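Local coordinates for protein lipase (Rhizopus niveus, PDB 1LGY) that hydrolyses the ester bonds of triacylglycerols and partial glycerides, with a strong preference for the 1 and 3 positions, at residues A106-G111 against P178-P183; I76-R81 against V139-H144; P219-W224 against V232-S237. All coordinates share one frame; numbering follows the deposited sequence.

Contact 1. Residues A106-G111 against P178-P183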
ATOM      1  N   ALA A 106      13.118   6.386  15.189  1.00 13.60           N
ATOM      2  CA  ALA A 106      12.591   6.162  13.842  1.00 14.22           C
ATOM      3  C   ALA A 106      12.641   7.403  12.962  1.00 15.53           C
ATOM      4  O   ALA A 106      12.565   8.538  13.447  1.00 16.49           O
ATOM      5  CB  ALA A 106      11.163   5.718  13.959  1.00 13.81           C
ATOM      6  N   LYS A 107      12.775   7.158  11.653  1.00 14.71           N
ATOM      7  CA  LYS A 107      12.806   8.171  10.605  1.00 13.81           C
ATOM      8  C   LYS A 107      12.190   7.607   9.341  1.00 17.51           C
ATOM      9  O   LYS A 107      12.458   6.486   8.940  1.00 25.05           O
ATOM     10  CB  LYS A 107      14.200   8.576  10.237  1.00 12.72           C
ATOM     11  CG  LYS A 107      14.993   9.237  11.350  1.00 19.70           C
ATOM     12  CD  LYS A 107      16.337   9.554  10.742  1.00 19.01           C
ATOM     13  CE  LYS A 107      17.298   9.912  11.852  1.00 25.43           C
ATOM     14  NZ  LYS A 107      17.043  11.234  12.400  1.00 33.05           N
ATOM     15  N   VAL A 108      11.349   8.344   8.657  1.00 18.65           N
ATOM     16  CA  VAL A 108      10.722   7.888   7.426  1.00 17.65           C
ATOM     17  C   VAL A 108      11.154   8.820   6.297  1.00 17.53           C
ATOM     18  O   VAL A 108      11.645   9.914   6.566  1.00 16.35           O
ATOM     19  CB  VAL A 108       9.179   7.914   7.589  1.00 19.02           C
ATOM     20  CG1 VAL A 108       8.745   6.888   8.624  1.00 15.23           C
ATOM     21  CG2 VAL A 108       8.719   9.277   8.079  1.00 15.18           C
ATOM     22  N   HIS A 109      10.924   8.463   5.032  1.00 14.49           N
ATOM     23  CA  HIS A 109      11.256   9.300   3.902  1.00 14.29           C
ATOM     24  C   HIS A 109      10.603  10.631   4.096  1.00 13.89           C
ATOM     25  O   HIS A 109       9.446  10.713   4.461  1.00 22.18           O
ATOM     26  CB  HIS A 109      10.749   8.642   2.646  1.00 12.96           C
ATOM     27  CG  HIS A 109      11.078   9.356   1.343  1.00  8.97           C
ATOM     28  ND1 HIS A 109      12.098   9.177   0.518  1.00 19.85           N
ATOM     29  CD2 HIS A 109      10.287  10.285   0.757  1.00 10.18           C
ATOM     30  CE1 HIS A 109      11.948   9.945  -0.529  1.00 17.33           C
ATOM     31  NE2 HIS A 109      10.842  10.607  -0.362  1.00 16.57           N
ATOM     32  N   ALA A 110      11.374  11.683   3.972  1.00 17.10           N
ATOM     33  CA  ALA A 110      10.851  13.036   4.050  1.00 16.36           C
ATOM     34  C   ALA A 110       9.734  13.436   3.089  1.00 14.98           C
ATOM     35  O   ALA A 110       8.826  14.131   3.529  1.00 17.22           O
ATOM     36  CB  ALA A 110      11.971  14.035   3.840  1.00 10.27           C
ATOM     37  N   GLY A 111       9.718  13.099   1.790  1.00 14.65           N
ATOM     38  CA  GLY A 111       8.649  13.565   0.908  1.00 12.11           C
ATOM     39  C   GLY A 111       7.346  12.803   1.096  1.00 13.10           C
ATOM     40  O   GLY A 111       6.269  13.394   0.973  1.00 11.15           O
ATOM     41  N   PRO A 178       7.419   1.333  -2.527  1.00 15.03           N
ATOM     42  CA  PRO A 178       8.746   1.769  -2.152  1.00 15.31           C
ATOM     43  C   PRO A 178       9.023   1.596  -0.691  1.00 15.74           C
ATOM     44  O   PRO A 178       8.093   1.509   0.119  1.00 19.37           O
ATOM     45  CB  PRO A 178       8.805   3.226  -2.540  1.00 16.55           C
ATOM     46  CG  PRO A 178       7.388   3.694  -2.446  1.00 16.13           C
ATOM     47  CD  PRO A 178       6.667   2.481  -3.039  1.00 17.26           C
ATOM     48  N   ARG A 179      10.311   1.591  -0.327  1.00 14.74           N
ATOM     49  CA  ARG A 179      10.643   1.629   1.103  1.00 13.52           C
ATOM     50  C   ARG A 179      10.281   3.000   1.661  1.00 14.87           C
ATOM     51  O   ARG A 179      10.214   4.023   0.951  1.00 17.24           O
ATOM     52  CB  ARG A 179      12.100   1.420   1.357  1.00  2.67           C
ATOM     53  CG  ARG A 179      12.536   0.106   0.837  1.00  7.96           C
ATOM     54  CD  ARG A 179      14.009  -0.023   1.021  1.00  4.25           C
ATOM     55  NE  ARG A 179      14.420  -1.394   0.850  1.00  4.28           N
ATOM     56  CZ  ARG A 179      15.096  -1.779  -0.216  1.00  7.44           C
ATOM     57  NH1 ARG A 179      15.421  -0.929  -1.199  1.00 13.78           N
ATOM     58  NH2 ARG A 179      15.515  -3.031  -0.293  1.00  2.33           N
ATOM     59  N   VAL A 180      10.005   2.988   2.969  1.00 13.53           N
ATOM     60  CA  VAL A 180       9.524   4.161   3.658  1.00 10.96           C
ATOM     61  C   VAL A 180      10.413   4.587   4.813  1.00 10.19           C
ATOM     62  O   VAL A 180      10.506   5.768   5.098  1.00  8.42           O
ATOM     63  CB  VAL A 180       8.111   3.854   4.152  1.00  8.15           C
ATOM     64  CG1 VAL A 180       7.550   5.074   4.853  1.00 10.59           C
ATOM     65  CG2 VAL A 180       7.150   3.583   2.991  1.00  7.08           C
ATOM     66  N   GLY A 181      11.096   3.707   5.513  1.00  6.23           N
ATOM     67  CA  GLY A 181      11.788   4.186   6.701  1.00  8.79           C
ATOM     68  C   GLY A 181      13.062   3.440   6.958  1.00  5.97           C
ATOM     69  O   GLY A 181      13.357   2.477   6.286  1.00  6.45           O
ATOM     70  N   ASN A 182      13.777   3.930   7.969  1.00  9.13           N
ATOM     71  CA  ASN A 182      15.044   3.393   8.453  1.00 10.80           C
ATOM     72  C   ASN A 182      14.872   2.101   9.272  1.00  9.68           C
ATOM     73  O   ASN A 182      13.725   1.702   9.493  1.00 11.08           O
ATOM     74  CB  ASN A 182      15.697   4.508   9.278  1.00  9.65           C
ATOM     75  CG  ASN A 182      15.049   4.677  10.647  1.00 15.12           C
ATOM     76  OD1 ASN A 182      15.722   4.880  11.653  1.00 17.11           O
ATOM     77  ND2 ASN A 182      13.735   4.571  10.781  1.00 14.71           N
ATOM     78  N   PRO A 183      15.894   1.365   9.749  1.00  9.14           N
ATOM     79  CA  PRO A 183      15.661   0.119  10.466  1.00  9.28           C
ATOM     80  C   PRO A 183      14.812   0.206  11.720  1.00  9.82           C
ATOM     81  O   PRO A 183      13.982  -0.686  11.905  1.00  8.32           O
ATOM     82  CB  PRO A 183      17.058  -0.403  10.707  1.00 12.29           C
ATOM     83  CG  PRO A 183      17.883   0.180   9.562  1.00  9.58           C
ATOM     84  CD  PRO A 183      17.326   1.551   9.463  1.00  2.47           C
TER
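H109 and V180 meet through their backbones: the amide N of H109 donates to O of V180 at 2.7 Å. Two residues along each chain, with donor and acceptor sides exchanged, N of N182 donates to O of K107 at 3.0 Å, nearly straight at 166°. Between the two bonds lies a single beta bridge, where V108 and G181 bring their CA atoms to 3.9 Å. The carbonyl of V180 does double duty, since CA of V108 also approaches V180 O at 3.2 Å in a CH...O contact. Side chains add less. CB of V108 sits 4.3 Å from CG1 of V180, and the two valines share L153 of helix 146-161 as a neighbour. At the other end the side chain of N182 lies against the backbone of K107, its CG set between its own backbone N and carbonyl carbon (chi1 76°), and its CG is 4.0 Å from K107 CB.

Further out, K107 sends its amine away to a salt bridge with D99, while the H109 ring turns aside to stack on F112. The 106-111 backbone is also bonded to strand 97-99 through V108 and S98, and G181 is bonded to L217. H109 and N182 are each the N-cap residue of a helix, 110-133 and 183-192 respectively. The chemistry is thus mainly that of main-chain amides: the carbonyls of K107 and V180 each receive an amide N-H from across the contact, and the amide N of each N-cap residue is spent on tying the starts of two helices of the lipase domain together.

Contact 2. Residues I76-R81 against V139-H144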
ATOM      1  N   ILE A  76     -14.211  -1.510   5.471  1.00 13.86           N
ATOM      2  CA  ILE A  76     -14.003  -0.118   5.191  1.00 16.52           C
ATOM      3  C   ILE A  76     -12.611  -0.147   4.615  1.00 17.85           C
ATOM      4  O   ILE A  76     -11.664  -0.534   5.299  1.00 19.06           O
ATOM      5  CB  ILE A  76     -13.952   0.725   6.444  1.00 14.72           C
ATOM      6  CG1 ILE A  76     -15.211   0.553   7.216  1.00 18.33           C
ATOM      7  CG2 ILE A  76     -13.790   2.193   6.057  1.00 21.42           C
ATOM      8  CD1 ILE A  76     -14.896   0.874   8.660  1.00 13.42           C
ATOM      9  N   TYR A  77     -12.516   0.248   3.350  1.00 16.58           N
ATOM     10  CA  TYR A  77     -11.276   0.251   2.597  1.00 12.13           C
ATOM     11  C   TYR A  77     -10.679   1.633   2.564  1.00  9.63           C
ATOM     12  O   TYR A  77     -11.441   2.560   2.341  1.00 13.65           O
ATOM     13  CB  TYR A  77     -11.524  -0.172   1.152  1.00 17.73           C
ATOM     14  CG  TYR A  77     -11.852  -1.649   0.952  1.00 20.38           C
ATOM     15  CD1 TYR A  77     -10.814  -2.580   0.903  1.00 21.03           C
ATOM     16  CD2 TYR A  77     -13.167  -2.075   0.802  1.00 19.41           C
ATOM     17  CE1 TYR A  77     -11.076  -3.928   0.712  1.00 19.02           C
ATOM     18  CE2 TYR A  77     -13.437  -3.429   0.597  1.00 23.27           C
ATOM     19  CZ  TYR A  77     -12.387  -4.334   0.559  1.00 21.11           C
ATOM     20  OH  TYR A  77     -12.638  -5.667   0.379  1.00 23.64           O
ATOM     21  N   LEU A  78      -9.372   1.822   2.754  1.00  4.85           N
ATOM     22  CA  LEU A  78      -8.767   3.132   2.636  1.00  6.84           C
ATOM     23  C   LEU A  78      -7.793   2.888   1.484  1.00 11.14           C
ATOM     24  O   LEU A  78      -6.966   1.978   1.600  1.00 12.13           O
ATOM     25  CB  LEU A  78      -7.997   3.452   3.839  1.00  5.67           C
ATOM     26  CG  LEU A  78      -7.792   4.851   4.410  1.00  9.47           C
ATOM     27  CD1 LEU A  78      -6.575   4.720   5.323  1.00  2.29           C
ATOM     28  CD2 LEU A  78      -7.609   5.941   3.363  1.00  3.75           C
ATOM     29  N   VAL A  79      -7.869   3.618   0.345  1.00  9.14           N
ATOM     30  CA  VAL A  79      -7.044   3.271  -0.813  1.00  7.38           C
ATOM     31  C   VAL A  79      -6.285   4.489  -1.227  1.00  7.45           C
ATOM     32  O   VAL A  79      -6.872   5.555  -1.323  1.00  6.63           O
ATOM     33  CB  VAL A  79      -7.962   2.772  -1.970  1.00 11.81           C
ATOM     34  CG1 VAL A  79      -7.211   2.549  -3.274  1.00  4.33           C
ATOM     35  CG2 VAL A  79      -8.583   1.447  -1.533  1.00  9.12           C
ATOM     36  N   PHE A  80      -5.005   4.358  -1.540  1.00 10.91           N
ATOM     37  CA  PHE A  80      -4.205   5.504  -1.991  1.00 11.91           C
ATOM     38  C   PHE A  80      -3.501   5.299  -3.319  1.00 12.55           C
ATOM     39  O   PHE A  80      -3.325   4.184  -3.800  1.00  7.33           O
ATOM     40  CB  PHE A  80      -3.082   5.864  -1.041  1.00 10.89           C
ATOM     41  CG  PHE A  80      -3.470   6.276   0.357  1.00 12.61           C
ATOM     42  CD1 PHE A  80      -3.645   5.298   1.322  1.00  6.81           C
ATOM     43  CD2 PHE A  80      -3.647   7.632   0.668  1.00 10.44           C
ATOM     44  CE1 PHE A  80      -4.004   5.669   2.607  1.00  5.95           C
ATOM     45  CE2 PHE A  80      -4.006   7.972   1.969  1.00 14.28           C
ATOM     46  CZ  PHE A  80      -4.186   6.997   2.936  1.00  6.31           C
ATOM     47  N   ARG A  81      -3.081   6.442  -3.893  1.00 14.15           N
ATOM     48  CA  ARG A  81      -2.166   6.455  -5.041  1.00 12.23           C
ATOM     49  C   ARG A  81      -1.457   7.809  -5.087  1.00 13.80           C
ATOM     50  O   ARG A  81      -2.014   8.819  -4.670  1.00 10.19           O
ATOM     51  CB  ARG A  81      -2.877   6.300  -6.372  1.00 12.48           C
ATOM     52  CG  ARG A  81      -3.764   7.468  -6.764  1.00 14.49           C
ATOM     53  CD  ARG A  81      -4.097   7.383  -8.212  1.00 13.37           C
ATOM     54  NE  ARG A  81      -4.508   8.691  -8.623  1.00 16.17           N
ATOM     55  CZ  ARG A  81      -3.686   9.380  -9.390  1.00 18.83           C
ATOM     56  NH1 ARG A  81      -2.515   8.915  -9.791  1.00 23.65           N
ATOM     57  NH2 ARG A  81      -4.037  10.573  -9.792  1.00 24.93           N
ATOM     58  N   VAL A 139     -10.897  -2.564   8.727  1.00 10.46           N
ATOM     59  CA  VAL A 139     -10.333  -1.561   7.854  1.00 11.60           C
ATOM     60  C   VAL A 139      -9.215  -2.170   7.038  1.00 10.61           C
ATOM     61  O   VAL A 139      -8.230  -2.674   7.572  1.00  9.78           O
ATOM     62  CB  VAL A 139      -9.788  -0.414   8.669  1.00 12.06           C
ATOM     63  CG1 VAL A 139      -9.524   0.751   7.719  1.00 15.05           C
ATOM     64  CG2 VAL A 139     -10.757   0.003   9.749  1.00 10.25           C
ATOM     65  N   ILE A 140      -9.339  -2.254   5.732  1.00  9.35           N
ATOM     66  CA  ILE A 140      -8.185  -2.690   4.939  1.00  6.89           C
ATOM     67  C   ILE A 140      -7.533  -1.494   4.300  1.00  4.33           C
ATOM     68  O   ILE A 140      -8.261  -0.772   3.666  1.00 11.25           O
ATOM     69  CB  ILE A 140      -8.646  -3.658   3.893  1.00  5.70           C
ATOM     70  CG1 ILE A 140      -9.138  -4.862   4.724  1.00 10.61           C
ATOM     71  CG2 ILE A 140      -7.602  -3.930   2.848  1.00  2.07           C
ATOM     72  CD1 ILE A 140      -9.528  -6.179   4.060  1.00  8.67           C
ATOM     73  N   VAL A 141      -6.224  -1.224   4.398  1.00  8.80           N
ATOM     74  CA  VAL A 141      -5.596  -0.046   3.774  1.00  5.82           C
ATOM     75  C   VAL A 141      -4.809  -0.536   2.593  1.00  8.49           C
ATOM     76  O   VAL A 141      -4.124  -1.548   2.721  1.00 13.79           O
ATOM     77  CB  VAL A 141      -4.637   0.659   4.726  1.00  4.78           C
ATOM     78  CG1 VAL A 141      -4.211   1.968   4.102  1.00  3.37           C
ATOM     79  CG2 VAL A 141      -5.323   0.891   6.094  1.00  2.16           C
ATOM     80  N   THR A 142      -4.854   0.115   1.450  1.00  8.71           N
ATOM     81  CA  THR A 142      -4.120  -0.434   0.330  1.00 11.51           C
ATOM     82  C   THR A 142      -3.686   0.577  -0.704  1.00 12.15           C
ATOM     83  O   THR A 142      -4.209   1.686  -0.755  1.00 13.70           O
ATOM     84  CB  THR A 142      -4.998  -1.542  -0.300  1.00 10.09           C
ATOM     85  OG1 THR A 142      -4.071  -2.351  -0.995  1.00 18.13           O
ATOM     86  CG2 THR A 142      -6.039  -1.103  -1.272  1.00 11.74           C
ATOM     87  N   GLY A 143      -2.698   0.183  -1.513  1.00 11.67           N
ATOM     88  CA  GLY A 143      -2.260   1.022  -2.608  1.00 10.46           C
ATOM     89  C   GLY A 143      -1.136   0.398  -3.420  1.00  9.11           C
ATOM     90  O   GLY A 143      -0.500  -0.572  -3.043  1.00 15.20           O
ATOM     91  N   HIS A 144      -0.927   0.943  -4.585  1.00  9.22           N
ATOM     92  CA  HIS A 144       0.179   0.613  -5.465  1.00 10.29           C
ATOM     93  C   HIS A 144       1.139   1.812  -5.478  1.00 11.66           C
ATOM     94  O   HIS A 144       0.771   2.943  -5.127  1.00  8.97           O
ATOM     95  CB  HIS A 144      -0.388   0.352  -6.848  1.00 10.43           C
ATOM     96  CG  HIS A 144       0.629   0.160  -7.941  1.00 10.49           C
ATOM     97  ND1 HIS A 144       0.912   1.034  -8.875  1.00 10.27           N
ATOM     98  CD2 HIS A 144       1.415  -0.936  -8.128  1.00 13.51           C
ATOM     99  CE1 HIS A 144       1.832   0.522  -9.637  1.00 12.56           C
ATOM    100  NE2 HIS A 144       2.127  -0.663  -9.177  1.00 18.33           N
TER
HETATM  101  O   HOH W   1      -3.430   1.933  -5.536  1.00 15.17           O
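L78 and V141 point the same way from adjacent parallel strands, and L78 CD1 rests on V141 CG1 at 3.8 Å. F80 reaches the same methyl: its ring meets V141 edge-on, with CE1 4.0 Å from CG1 and that methyl in the plane of the ring. On the opposite face of the sheet, CG2 of V79 and CG2 of T142 touch at 3.6 Å. T142 manages this because its hydroxyl takes the position anti to the backbone N (chi1 -158°), where it bonds to the carbonyl of F173 on strand 170-175, while its methyl is turned toward V79. Y77 lies alongside I140 on this face, its CD1 3.8 Å from I140 CB, and its hydroxyl goes on to K19.

Between the two layers the backbones are laced by alternating bonds: I140 N to I76 O, L78 N to I140 O, T142 N to L78 O at 2.8 Å, and F80 N to T142 O. Beyond F80 the strands spread, and a water takes over, giving a hydrogen to F80 O at 2.8 Å and accepting one from H144 N at 2.9 Å. H144 directly precedes the nucleophile S145 at the elbow; its ring bonds to Y28 and stacks on the catalytic H257. In the sheet, strand 75-81 is flanked on its far side by the antiparallel strand 63-70, and 138-144 by the parallel strand 170-175. Helix 11-26 covers the face of Y77, V79 and I140, and helix 110-133 packs on I76, L78 and V139, the three-layer sandwich of an alpha/beta hydrolase.

Contact 3. Residues P219-W224 against V232-S237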
ATOM      1  N   PRO A 219       9.590  -3.469   6.285  1.00 12.19           N
ATOM      2  CA  PRO A 219       8.986  -4.449   7.180  1.00 14.01           C
ATOM      3  C   PRO A 219       7.984  -5.267   6.381  1.00 18.05           C
ATOM      4  O   PRO A 219       7.885  -5.088   5.156  1.00 21.28           O
ATOM      5  CB  PRO A 219       8.367  -3.585   8.233  1.00 11.37           C
ATOM      6  CG  PRO A 219       7.762  -2.519   7.360  1.00  7.81           C
ATOM      7  CD  PRO A 219       8.951  -2.174   6.478  1.00 10.29           C
ATOM      8  N   GLY A 220       7.202  -6.125   7.049  1.00 17.78           N
ATOM      9  CA  GLY A 220       6.115  -6.836   6.357  1.00 15.41           C
ATOM     10  C   GLY A 220       6.547  -8.030   5.553  1.00 17.00           C
ATOM     11  O   GLY A 220       7.741  -8.109   5.249  1.00 19.99           O
ATOM     12  N   VAL A 221       5.632  -8.964   5.182  1.00 16.01           N
ATOM     13  CA  VAL A 221       6.086 -10.157   4.485  1.00 13.55           C
ATOM     14  C   VAL A 221       5.852 -10.096   3.015  1.00 12.07           C
ATOM     15  O   VAL A 221       4.813  -9.803   2.476  1.00 20.53           O
ATOM     16  CB  VAL A 221       5.491 -11.530   5.099  1.00 10.12           C
ATOM     17  CG1 VAL A 221       4.538 -11.216   6.225  1.00  9.15           C
ATOM     18  CG2 VAL A 221       4.931 -12.437   4.016  1.00 11.18           C
ATOM     19  N   GLU A 222       6.929 -10.458   2.383  1.00 13.47           N
ATOM     20  CA  GLU A 222       7.073 -10.305   0.981  1.00 14.77           C
ATOM     21  C   GLU A 222       6.558 -11.501   0.242  1.00 17.53           C
ATOM     22  O   GLU A 222       6.911 -12.616   0.608  1.00 17.92           O
ATOM     23  CB  GLU A 222       8.539 -10.044   0.767  1.00 14.27           C
ATOM     24  CG  GLU A 222       8.921 -10.302  -0.632  1.00 15.23           C
ATOM     25  CD  GLU A 222      10.199  -9.731  -1.154  1.00 16.38           C
ATOM     26  OE1 GLU A 222      11.133  -9.318  -0.458  1.00 18.36           O
ATOM     27  OE2 GLU A 222      10.234  -9.751  -2.359  1.00 20.34           O
ATOM     28  N   SER A 223       5.751 -11.191  -0.796  1.00 19.63           N
ATOM     29  CA  SER A 223       5.192 -12.164  -1.712  1.00 18.87           C
ATOM     30  C   SER A 223       5.555 -11.720  -3.118  1.00 20.29           C
ATOM     31  O   SER A 223       5.040 -10.745  -3.641  1.00 22.67           O
ATOM     32  CB  SER A 223       3.691 -12.220  -1.500  1.00 20.39           C
ATOM     33  OG  SER A 223       3.042 -10.955  -1.455  1.00 18.66           O
ATOM     34  N   TRP A 224       6.503 -12.438  -3.714  1.00 21.96           N
ATOM     35  CA  TRP A 224       7.084 -12.159  -5.013  1.00 20.63           C
ATOM     36  C   TRP A 224       6.492 -12.989  -6.143  1.00 21.50           C
ATOM     37  O   TRP A 224       6.543 -14.214  -6.149  1.00 17.90           O
ATOM     38  CB  TRP A 224       8.561 -12.417  -4.897  1.00 17.72           C
ATOM     39  CG  TRP A 224       9.460 -12.006  -6.070  1.00 26.77           C
ATOM     40  CD1 TRP A 224       9.200 -10.937  -6.897  1.00 26.71           C
ATOM     41  CD2 TRP A 224      10.643 -12.636  -6.412  1.00 28.03           C
ATOM     42  NE1 TRP A 224      10.202 -10.892  -7.743  1.00 29.01           N
ATOM     43  CE2 TRP A 224      11.081 -11.874  -7.496  1.00 26.90           C
ATOM     44  CE3 TRP A 224      11.413 -13.719  -5.961  1.00 29.56           C
ATOM     45  CZ2 TRP A 224      12.276 -12.198  -8.127  1.00 24.90           C
ATOM     46  CZ3 TRP A 224      12.618 -14.037  -6.597  1.00 27.29           C
ATOM     47  CH2 TRP A 224      13.046 -13.271  -7.679  1.00 23.15           C
ATOM     48  N   VAL A 232       4.184 -17.346  -7.144  1.00 26.44           N
ATOM     49  CA  VAL A 232       4.443 -16.424  -6.051  1.00 19.06           C
ATOM     50  C   VAL A 232       5.185 -17.091  -4.876  1.00 21.90           C
ATOM     51  O   VAL A 232       4.653 -17.880  -4.081  1.00 24.51           O
ATOM     52  CB  VAL A 232       3.087 -15.875  -5.618  1.00 18.03           C
ATOM     53  CG1 VAL A 232       3.298 -14.926  -4.470  1.00 15.88           C
ATOM     54  CG2 VAL A 232       2.378 -15.226  -6.804  1.00 14.10           C
ATOM     55  N   GLN A 233       6.447 -16.781  -4.664  1.00 19.44           N
ATOM     56  CA  GLN A 233       7.163 -17.286  -3.513  1.00 15.95           C
ATOM     57  C   GLN A 233       6.950 -16.286  -2.401  1.00 18.41           C
ATOM     58  O   GLN A 233       6.813 -15.090  -2.669  1.00 16.44           O
ATOM     59  CB  GLN A 233       8.531 -17.375  -3.977  1.00 16.60           C
ATOM     60  CG  GLN A 233       9.650 -17.214  -3.023  1.00 22.76           C
ATOM     61  CD  GLN A 233      10.942 -17.404  -3.818  1.00 30.27           C
ATOM     62  OE1 GLN A 233      11.150 -18.446  -4.464  1.00 33.51           O
ATOM     63  NE2 GLN A 233      11.832 -16.409  -3.799  1.00 27.84           N
ATOM     64  N   ILE A 234       6.914 -16.767  -1.157  1.00 17.22           N
ATOM     65  CA  ILE A 234       6.693 -15.922   0.000  1.00 15.67           C
ATOM     66  C   ILE A 234       7.923 -15.990   0.856  1.00 16.85           C
ATOM     67  O   ILE A 234       8.305 -17.091   1.216  1.00 18.97           O
ATOM     68  CB  ILE A 234       5.533 -16.395   0.853  1.00 15.33           C
ATOM     69  CG1 ILE A 234       4.254 -16.373   0.061  1.00 17.50           C
ATOM     70  CG2 ILE A 234       5.418 -15.489   2.082  1.00 11.64           C
ATOM     71  CD1 ILE A 234       2.969 -16.549   0.921  1.00 19.26           C
ATOM     72  N   CYS A 235       8.564 -14.851   1.127  1.00 17.52           N
ATOM     73  CA  CYS A 235       9.631 -14.762   2.074  1.00 15.10           C
ATOM     74  C   CYS A 235       8.948 -14.316   3.345  1.00 21.44           C
ATOM     75  O   CYS A 235       8.796 -13.143   3.692  1.00 21.34           O
ATOM     76  CB  CYS A 235      10.617 -13.751   1.636  1.00 14.72           C
ATOM     77  SG  CYS A 235      11.864 -14.411   0.526  1.00 19.82           S
ATOM     78  N   THR A 236       8.559 -15.343   4.081  1.00 23.84           N
ATOM     79  CA  THR A 236       7.829 -15.200   5.319  1.00 22.62           C
ATOM     80  C   THR A 236       8.469 -14.439   6.472  1.00 21.21           C
ATOM     81  O   THR A 236       7.767 -14.242   7.473  1.00 20.79           O
ATOM     82  CB  THR A 236       7.427 -16.609   5.810  1.00 27.96           C
ATOM     83  OG1 THR A 236       8.636 -17.238   6.230  1.00 28.43           O
ATOM     84  CG2 THR A 236       6.683 -17.423   4.754  1.00 28.65           C
ATOM     85  N   SER A 237       9.730 -13.972   6.429  1.00 17.70           N
ATOM     86  CA  SER A 237      10.212 -13.125   7.521  1.00 16.34           C
ATOM     87  C   SER A 237       9.471 -11.796   7.525  1.00 20.48           C
ATOM     88  O   SER A 237       8.817 -11.475   6.536  1.00 21.97           O
ATOM     89  CB  SER A 237      11.642 -12.774   7.387  1.00 17.54           C
ATOM     90  OG  SER A 237      12.272 -13.919   6.844  1.00 25.43           O
TER
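W224 and Q233 extend side by side from neighbouring antiparallel strands, and the amide end of Q233 comes to the edge of the indole. Its NE2 lies in the ring plane, 3.5 Å from W224 CE3, with the amide turned 62° against the ring. Both side chains start anti to their backbone N (W224 chi1 -171°), which keeps them alongside each other; farther out, W224 NE1 bonds to the carbonyl of K202 and Q233 OE1 to K226. The side chain of W224 lies about 7 Å from that of the charge-relay residue D204. Underneath, the two residues form a hydrogen-bonded pair, W224 N to Q233 O at 2.9 Å and Q233 N to W224 O at 3.0 Å.

On the same face E222 and C235 pair, C235 N reaching E222 O at 2.8 Å, while C235 is held in a disulfide to C244 and E222 bonds to S245. S223 and I234 point to the other face; V221 reaches across to I234, CG2 to CG2 3.6 Å, at an oblique angle, and S223 CB meets V232 CG1 at 4.0 Å. The S223 hydroxyl bonds to T199.

This is a beta hairpin near one border of the large sheet. Strand 221-227 runs parallel to strand 196-201, whose V200 touches W224 and E222, whereas strand 231-235 has on its outer side the short antiparallel edge strand 6-8. Helix 11-26 lies over S223 and I234.

How the contacts relate
Contacts 2 and 3 belong to the same mixed sheet, with strands 170-175 and 196-201 lying between them. Contact 2 is nearest the centre of the chain, about 7 Å from it, and is a fully buried parallel pair leading to the nucleophile; contact 3, about 14 Å out, is an antiparallel hairpin with more polar side chains and a disulfide. Contact 1, equally far from the centre, is likewise mostly buried, and joins loop and short strand, with few side-chain contacts. Helix 110-133 begins in contact 1 and leads on to strand 138-144 of contact 2, so those two interleave along the chain, whereas contact 3 follows both. None touches another.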